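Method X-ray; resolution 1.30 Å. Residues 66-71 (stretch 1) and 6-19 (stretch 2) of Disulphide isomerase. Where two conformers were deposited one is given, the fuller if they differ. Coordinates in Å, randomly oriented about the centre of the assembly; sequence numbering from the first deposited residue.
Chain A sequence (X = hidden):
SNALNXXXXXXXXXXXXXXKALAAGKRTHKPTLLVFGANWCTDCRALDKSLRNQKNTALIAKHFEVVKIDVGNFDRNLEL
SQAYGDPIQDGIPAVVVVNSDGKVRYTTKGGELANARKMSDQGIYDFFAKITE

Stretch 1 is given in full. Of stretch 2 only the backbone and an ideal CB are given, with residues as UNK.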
ATOM      1  N   VAL A  66      -7.671  -1.403   2.501  1.00 14.09           N
ATOM      2  CA  VAL A  66      -6.403  -1.512   1.728  1.00 13.42           C
ATOM      3  C   VAL A  66      -6.688  -1.606   0.232  1.00 12.53           C
ATOM      4  O   VAL A  66      -7.633  -2.285  -0.202  1.00 15.34           O
ATOM      5  CB  VAL A  66      -5.661  -2.793   2.075  1.00 13.77           C
ATOM      6  CG1 VAL A  66      -4.342  -2.909   1.307  1.00 16.72           C
ATOM      7  CG2 VAL A  66      -5.401  -2.903   3.541  1.00 17.10           C
ATOM      8  N   VAL A  67      -5.874  -0.906  -0.555  1.00 11.90           N
ATOM      9  CA  VAL A  67      -5.913  -0.966  -2.031  0.50 11.97           C
ATOM     10  C   VAL A  67      -4.500  -1.088  -2.536  1.00 11.42           C
ATOM     11  O   VAL A  67      -3.651  -0.293  -2.137  1.00 12.33           O
ATOM     12  CB  VAL A  67      -6.512   0.304  -2.686  0.50 12.87           C
ATOM     13  CG1 VAL A  67      -6.461   0.234  -4.229  0.50 14.04           C
ATOM     14  CG2 VAL A  67      -7.929   0.526  -2.225  0.50 13.64           C
ATOM     15  N   LYS A  68      -4.263  -2.054  -3.431  1.00 11.07           N
ATOM     16  CA  LYS A  68      -2.980  -2.182  -4.140  1.00 11.93           C
ATOM     17  C   LYS A  68      -3.064  -1.535  -5.491  1.00 12.10           C
ATOM     18  O   LYS A  68      -4.026  -1.835  -6.212  1.00 15.29           O
ATOM     19  CB  LYS A  68      -2.552  -3.636  -4.271  1.00 14.05           C
ATOM     20  CG  LYS A  68      -1.884  -4.180  -2.999  1.00 20.37           C
ATOM     21  CD  LYS A  68      -1.378  -5.614  -3.204  1.00 26.13           C
ATOM     22  CE  LYS A  68      -2.481  -6.606  -2.910  1.00 28.27           C
ATOM     23  NZ  LYS A  68      -2.034  -8.052  -2.971  1.00 27.80           N
ATOM     24  N   ILE A  69      -2.146  -0.628  -5.807  1.00 11.10           N
ATOM     25  CA  ILE A  69      -2.150   0.117  -7.060  1.00  9.98           C
ATOM     26  C   ILE A  69      -0.917  -0.291  -7.883  1.00  9.58           C
ATOM     27  O   ILE A  69       0.236  -0.054  -7.467  1.00 10.60           O
ATOM     28  CB  ILE A  69      -2.130   1.657  -6.819  1.00 10.83           C
ATOM     29  CG1 ILE A  69      -3.397   2.005  -6.037  1.00 13.47           C
ATOM     30  CG2 ILE A  69      -2.071   2.386  -8.100  1.00 11.32           C
ATOM     31  CD1 ILE A  69      -3.278   3.115  -5.128  1.00 19.22           C
ATOM     32  N   ASP A  70      -1.161  -0.929  -9.023  1.00  9.48           N
ATOM     33  CA  ASP A  70      -0.107  -1.285  -9.964  1.00  9.43           C
ATOM     34  C   ASP A  70       0.465  -0.046 -10.643  1.00 10.10           C
ATOM     35  O   ASP A  70      -0.269   0.721 -11.233  1.00 11.77           O
ATOM     36  CB  ASP A  70      -0.719  -2.197 -11.035  1.00 10.87           C
ATOM     37  CG  ASP A  70       0.309  -2.613 -12.072  1.00 12.70           C
ATOM     38  OD1 ASP A  70       1.474  -2.794 -11.729  1.00 12.59           O
ATOM     39  OD2 ASP A  70      -0.102  -2.798 -13.234  1.00 17.23           O
ATOM     40  N   VAL A  71       1.789   0.114 -10.584  1.00  9.63           N
ATOM     41  CA  VAL A  71       2.432   1.196 -11.313  1.00 10.14           C
ATOM     42  C   VAL A  71       3.202   0.678 -12.504  1.00 10.11           C
ATOM     43  O   VAL A  71       3.831   1.473 -13.206  1.00 10.99           O
ATOM     44  CB  VAL A  71       3.293   2.130 -10.444  1.00 10.26           C
ATOM     45  CG1 VAL A  71       2.406   2.828  -9.382  1.00 14.00           C
ATOM     46  CG2 VAL A  71       4.477   1.424  -9.818  1.00 13.23           C
ATOM     47  N   UNK A   6      -0.535 -13.236  -8.642  1.00 29.53           N
ATOM     48  CA  UNK A   6       0.222 -11.973  -8.576  1.00 28.10           C
ATOM     49  C   UNK A   6      -0.325 -10.962  -7.567  1.00 25.84           C
ATOM     50  O   UNK A   6      -1.536 -10.790  -7.453  1.00 25.90           O
ATOM     51  CB  UNK A   6       0.244 -11.323  -9.961  1.00 28.10           C
ATOM     52  N   UNK A   7       0.573 -10.245  -6.856  1.00 22.91           N
ATOM     53  CA  UNK A   7      -0.017  -9.313  -5.858  1.00 21.94           C
ATOM     54  C   UNK A   7      -0.755  -8.104  -6.443  1.00 20.04           C
ATOM     55  O   UNK A   7      -1.706  -7.612  -5.845  1.00 22.10           O
ATOM     56  CB  UNK A   7       1.092  -8.796  -4.940  1.00 21.94           C
ATOM     57  N   UNK A   8      -0.340  -7.650  -7.616  1.00 15.62           N
ATOM     58  CA  UNK A   8      -0.959  -6.502  -8.253  1.00 15.60           C
ATOM     59  C   UNK A   8      -1.834  -6.925  -9.421  1.00 16.29           C
ATOM     60  O   UNK A   8      -1.462  -7.798 -10.215  1.00 17.19           O
ATOM     61  CB  UNK A   8       0.111  -5.516  -8.726  1.00 15.60           C
ATOM     62  N   UNK A   9      -2.967  -6.250  -9.543  1.00 16.59           N
ATOM     63  CA  UNK A   9      -3.892  -6.539 -10.616  1.00 17.31           C
ATOM     64  C   UNK A   9      -3.677  -5.511 -11.695  1.00 16.52           C
ATOM     65  O   UNK A   9      -4.086  -4.345 -11.570  1.00 18.03           O
ATOM     66  CB  UNK A   9      -5.343  -6.543 -10.129  1.00 17.31           C
ATOM     67  N   UNK A  10      -3.013  -5.936 -12.762  1.00 17.33           N
ATOM     68  CA  UNK A  10      -2.635  -5.048 -13.834  1.00 17.32           C
ATOM     69  C   UNK A  10      -3.824  -4.527 -14.657  1.00 19.32           C
ATOM     70  O   UNK A  10      -3.680  -3.567 -15.409  1.00 20.10           O
ATOM     71  CB  UNK A  10      -1.649  -5.770 -14.754  1.00 17.32           C
ATOM     72  N   UNK A  11      -4.993  -5.136 -14.455  1.00 17.99           N
ATOM     73  CA  UNK A  11      -6.216  -4.800 -15.169  1.00 18.11           C
ATOM     74  C   UNK A  11      -7.179  -3.965 -14.361  1.00 18.62           C
ATOM     75  O   UNK A  11      -8.197  -3.508 -14.920  1.00 20.67           O
ATOM     76  CB  UNK A  11      -6.920  -6.081 -15.620  1.00 18.11           C
ATOM     77  N   UNK A  12      -6.870  -3.751 -13.070  1.00 18.36           N
ATOM     78  CA  UNK A  12      -7.792  -3.035 -12.209  1.00 18.95           C
ATOM     79  C   UNK A  12      -7.953  -1.571 -12.632  1.00 18.43           C
ATOM     80  O   UNK A  12      -7.017  -0.927 -13.133  1.00 17.91           O
ATOM     81  CB  UNK A  12      -7.313  -3.113 -10.758  1.00 18.95           C
ATOM     82  N   UNK A  13      -9.152  -1.043 -12.394  1.00 18.52           N
ATOM     83  CA  UNK A  13      -9.453   0.375 -12.477  1.00 18.00           C
ATOM     84  C   UNK A  13      -9.064   0.935 -11.109  1.00 16.68           C
ATOM     85  O   UNK A  13      -9.860   0.915 -10.180  1.00 15.93           O
ATOM     86  CB  UNK A  13     -10.918   0.643 -12.827  1.00 18.00           C
ATOM     87  N   UNK A  14      -7.812   1.384 -10.986  1.00 14.62           N
ATOM     88  CA  UNK A  14      -7.318   1.746  -9.674  1.00 13.74           C
ATOM     89  C   UNK A  14      -8.087   2.940  -9.075  1.00 13.03           C
ATOM     90  O   UNK A  14      -8.326   2.977  -7.875  1.00 14.76           O
ATOM     91  CB  UNK A  14      -5.825   2.069  -9.759  1.00 13.74           C
ATOM     92  N   UNK A  15      -8.457   3.950  -9.875  1.00 14.12           N
ATOM     93  CA  UNK A  15      -9.211   5.074  -9.317  1.00 14.48           C
ATOM     94  C   UNK A  15     -10.532   4.643  -8.680  1.00 14.95           C
ATOM     95  O   UNK A  15     -10.898   5.115  -7.600  1.00 15.40           O
ATOM     96  CB  UNK A  15      -9.486   6.107 -10.412  1.00 14.48           C
ATOM     97  N   UNK A  16     -11.234   3.736  -9.367  0.50 14.50           N
ATOM     98  CA  UNK A  16     -12.489   3.198  -8.823  0.50 14.69           C
ATOM     99  C   UNK A  16     -12.232   2.452  -7.536  0.50 14.47           C
ATOM    100  O   UNK A  16     -12.931   2.689  -6.536  0.50 13.80           O
ATOM    101  CB  UNK A  16     -13.172   2.275  -9.834  0.50 14.69           C
ATOM    102  N   UNK A  17     -11.181   1.622  -7.533  1.00 14.93           N
ATOM    103  CA  UNK A  17     -10.818   0.858  -6.334  1.00 14.91           C
ATOM    104  C   UNK A  17     -10.461   1.757  -5.169  1.00 14.42           C
ATOM    105  O   UNK A  17     -10.874   1.487  -4.043  1.00 15.25           O
ATOM    106  CB  UNK A  17      -9.644  -0.076  -6.635  1.00 14.91           C
ATOM    107  N   UNK A  18      -9.714   2.834  -5.434  1.00 15.42           N
ATOM    108  CA  UNK A  18      -9.356   3.745  -4.357  1.00 15.86           C
ATOM    109  C   UNK A  18     -10.620   4.467  -3.851  1.00 16.66           C
ATOM    110  O   UNK A  18     -10.825   4.616  -2.667  1.00 16.40           O
ATOM    111  CB  UNK A  18      -8.305   4.751  -4.831  1.00 15.86           C
ATOM    112  N   UNK A  19     -11.490   4.885  -4.771  1.00 16.09           N
ATOM    113  CA  UNK A  19     -12.727   5.557  -4.379  1.00 16.85           C
ATOM    114  C   UNK A  19     -13.555   4.655  -3.448  1.00 17.40           C
ATOM    115  O   UNK A  19     -14.065   5.103  -2.406  1.00 18.36           O
ATOM    116  CB  UNK A  19     -13.541   5.939  -5.617  1.00 16.85           C
TER

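Position 6 has no atom of stretch 1 within 5.5 Å of its CB, so the contact leaves it free; it is Leu6. At position 7 phi is -70°, which proline tolerates, and CB points sideways, 3.8 Å from Lys68 NZ. Several small side chains, proline among them, would suit, since the carbonyl at 7 is backbone and can accept from the lysine whatever the side chain. Pro7 is found there, and Lys68 NZ donates a hydrogen bond to Pro7 O at 2.9 Å.

Position 8 matters most on the loop. Its CB points toward the strand, 4.1 Å from Asp70 CB, and the long aliphatic chain of Lys68 lies beyond. Leucine, methionine or an aromatic could cover that chain. The residue is Tyr8, with chi1 in m: Lys68 CD sits over one face of the ring, and Tyr8 CE1 lies 3.6 Å from Ile69 O.

Position 9 aims sideways into open space, and its backbone carries the link instead. Water 2 accepts from the backbone N of 9 at 2.8 Å and donates to Lys68 O at 2.9 Å. A polar residue able to brace the turn from 9 to 12 would suit; Asp9 does so, Asp9 OD1 accepting from the N of 11 at 3.0 Å.

The CB of position 10 is 3.7 Å from Asp70 OD2, an acidic neighbour that would seem to favour lysine, arginine or a neutral polar group. Glu10 is the less obvious answer. Its CG packs 3.4 Å from Asp70 OD2, while water 3 joins the two acids by donating to Glu10 OE2 at 2.9 Å and Asp70 OD1 at 2.8 Å.

Position 11 points away and is His11. Position 12 points toward the strand but stops short of contact; small residues suffice, and it is Ala12. Position 13, out of reach, immediately precedes the helix, where Asp, Asn, Ser or Thr could cap. Asp13 OD1 accepts from the N of 16 at 3.2 Å.

At 14 CB points toward the strand, 4.1 Å from Ile69 CG2, and the CA of 14 is only 6.0 Å from Ile69 CA. Such closeness favours a small side chain such as alanine or serine; Ala14 places its CB against that methyl.

Positions 15, 16 and 19 make no contact: Trp15, Thr16 and Lys19. At 17 CB points toward Val67 CG1, 4.0 Å away, with Lys68 O beyond, so an apolar stem with a polar tip is attractive. Gln17 supplies both, water 5 donating to Gln17 OE1 at 2.7 Å and Lys68 O at 2.8 Å.

Position 18 looks sideways between Val67 and Ile69, inviting valine, isoleucine or leucine. Val18 CG2 meets Val67 CG1 at 3.9 Å and Ile69 CD1 at 3.8 Å.

Stretch 2 (6-19) LPYDEHADAWTQVK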
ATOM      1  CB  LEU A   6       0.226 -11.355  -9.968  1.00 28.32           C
ATOM      2  CG  LEU A   6       0.852 -12.251 -11.036  1.00 30.09           C
ATOM      3  CD1 LEU A   6       0.652 -11.700 -12.432  1.00 33.06           C
ATOM      4  CD2 LEU A   6       2.335 -12.449 -10.751  1.00 31.66           C
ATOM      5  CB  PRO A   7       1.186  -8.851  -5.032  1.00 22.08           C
ATOM      6  CG  PRO A   7       2.427  -9.297  -5.829  1.00 23.14           C
ATOM      7  CD  PRO A   7       2.036 -10.406  -6.729  1.00 23.20           C
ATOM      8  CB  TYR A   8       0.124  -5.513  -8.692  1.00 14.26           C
ATOM      9  CG  TYR A   8       0.819  -4.892  -7.490  1.00 12.69           C
ATOM     10  CD1 TYR A   8       0.351  -3.723  -6.931  1.00 12.20           C
ATOM     11  CD2 TYR A   8       1.889  -5.531  -6.891  1.00 13.47           C
ATOM     12  CE1 TYR A   8       0.954  -3.186  -5.822  1.00 11.84           C
ATOM     13  CE2 TYR A   8       2.486  -5.009  -5.753  1.00 14.79           C
ATOM     14  CZ  TYR A   8       2.019  -3.835  -5.237  1.00 12.17           C
ATOM     15  OH  TYR A   8       2.597  -3.301  -4.117  1.00 15.71           O
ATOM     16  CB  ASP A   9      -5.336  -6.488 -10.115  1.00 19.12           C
ATOM     17  CG  ASP A   9      -6.372  -6.825 -11.197  1.00 21.85           C
ATOM     18  OD1 ASP A   9      -5.986  -7.090 -12.368  1.00 22.86           O
ATOM     19  OD2 ASP A   9      -7.574  -6.808 -10.834  1.00 24.06           O
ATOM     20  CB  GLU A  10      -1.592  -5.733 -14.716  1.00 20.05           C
ATOM     21  CG  GLU A  10      -0.360  -6.144 -13.869  1.00 23.87           C
ATOM     22  CD  GLU A  10       0.816  -6.764 -14.618  1.00 28.32           C
ATOM     23  OE1 GLU A  10       0.867  -6.716 -15.867  1.00 31.76           O
ATOM     24  OE2 GLU A  10       1.712  -7.296 -13.929  1.00 28.53           O
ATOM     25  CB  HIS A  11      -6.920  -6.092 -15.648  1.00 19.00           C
ATOM     26  CG  HIS A  11      -6.047  -6.941 -16.498  1.00 18.29           C
ATOM     27  ND1 HIS A  11      -5.482  -6.465 -17.656  1.00 19.09           N
ATOM     28  CD2 HIS A  11      -5.479  -8.146 -16.257  1.00 20.90           C
ATOM     29  CE1 HIS A  11      -4.682  -7.389 -18.156  1.00 20.64           C
ATOM     30  NE2 HIS A  11      -4.659  -8.414 -17.321  1.00 20.22           N
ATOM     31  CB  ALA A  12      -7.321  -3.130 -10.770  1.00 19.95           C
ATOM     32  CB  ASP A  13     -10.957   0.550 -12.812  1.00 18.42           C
ATOM     33  CG  ASP A  13     -11.422   1.986 -12.747  1.00 20.15           C
ATOM     34  OD1 ASP A  13     -10.630   2.922 -12.392  1.00 22.08           O
ATOM     35  OD2 ASP A  13     -12.658   2.172 -13.031  1.00 24.53           O
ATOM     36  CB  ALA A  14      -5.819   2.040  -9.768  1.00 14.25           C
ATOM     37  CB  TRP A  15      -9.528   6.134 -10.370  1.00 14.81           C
ATOM     38  CG  TRP A  15      -8.365   7.065 -10.617  1.00 15.58           C
ATOM     39  CD1 TRP A  15      -7.462   7.002 -11.639  1.00 18.79           C
ATOM     40  CD2 TRP A  15      -8.007   8.191  -9.820  1.00 15.90           C
ATOM     41  NE1 TRP A  15      -6.549   8.022 -11.515  1.00 19.61           N
ATOM     42  CE2 TRP A  15      -6.884   8.792 -10.426  1.00 17.55           C
ATOM     43  CE3 TRP A  15      -8.539   8.759  -8.650  1.00 17.22           C
ATOM     44  CZ2 TRP A  15      -6.253   9.948  -9.883  1.00 17.54           C
ATOM     45  CZ3 TRP A  15      -7.888   9.905  -8.094  1.00 20.40           C
ATOM     46  CH2 TRP A  15      -6.768  10.478  -8.727  1.00 18.46           C
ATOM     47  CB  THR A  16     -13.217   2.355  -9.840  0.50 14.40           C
ATOM     48  OG1 THR A  16     -13.538   3.197 -10.942  0.50 15.67           O
ATOM     49  CG2 THR A  16     -14.549   1.882  -9.273  0.50 15.00           C
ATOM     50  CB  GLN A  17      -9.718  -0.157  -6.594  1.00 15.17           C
ATOM     51  CG  GLN A  17     -10.227  -1.271  -7.506  1.00 18.00           C
ATOM     52  CD  GLN A  17      -9.289  -2.435  -7.654  1.00 19.33           C
ATOM     53  OE1 GLN A  17      -8.077  -2.281  -7.519  1.00 21.45           O
ATOM     54  NE2 GLN A  17      -9.841  -3.622  -7.984  1.00 21.95           N
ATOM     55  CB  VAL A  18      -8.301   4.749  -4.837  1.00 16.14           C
ATOM     56  CG1 VAL A  18      -8.099   5.872  -3.840  1.00 17.91           C
ATOM     57  CG2 VAL A  18      -6.973   4.031  -5.085  1.00 16.56           C
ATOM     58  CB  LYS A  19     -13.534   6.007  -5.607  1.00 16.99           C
ATOM     59  CG  LYS A  19     -14.695   6.939  -5.285  1.00 19.17           C
ATOM     60  CD  LYS A  19     -15.289   7.535  -6.584  1.00 21.07           C
ATOM     61  CE  LYS A  19     -16.552   8.316  -6.285  1.00 25.68           C
ATOM     62  NZ  LYS A  19     -17.169   8.752  -7.553  1.00 29.66           N
TER
HETATM   63  O   HOH W   1      -3.944  -1.548  -9.880  1.00 14.05           O
HETATM   64  O   HOH W   2      -3.826  -4.014  -8.106  1.00 25.22           O
HETATM   65  O   HOH W   3       2.766  -5.174 -12.213  1.00 15.31           O
HETATM   66  O   HOH W   4      -2.377  -1.312 -14.241  1.00 19.95           O
HETATM   67  O   HOH W   5      -5.881  -0.868  -8.050  1.00 16.48           O
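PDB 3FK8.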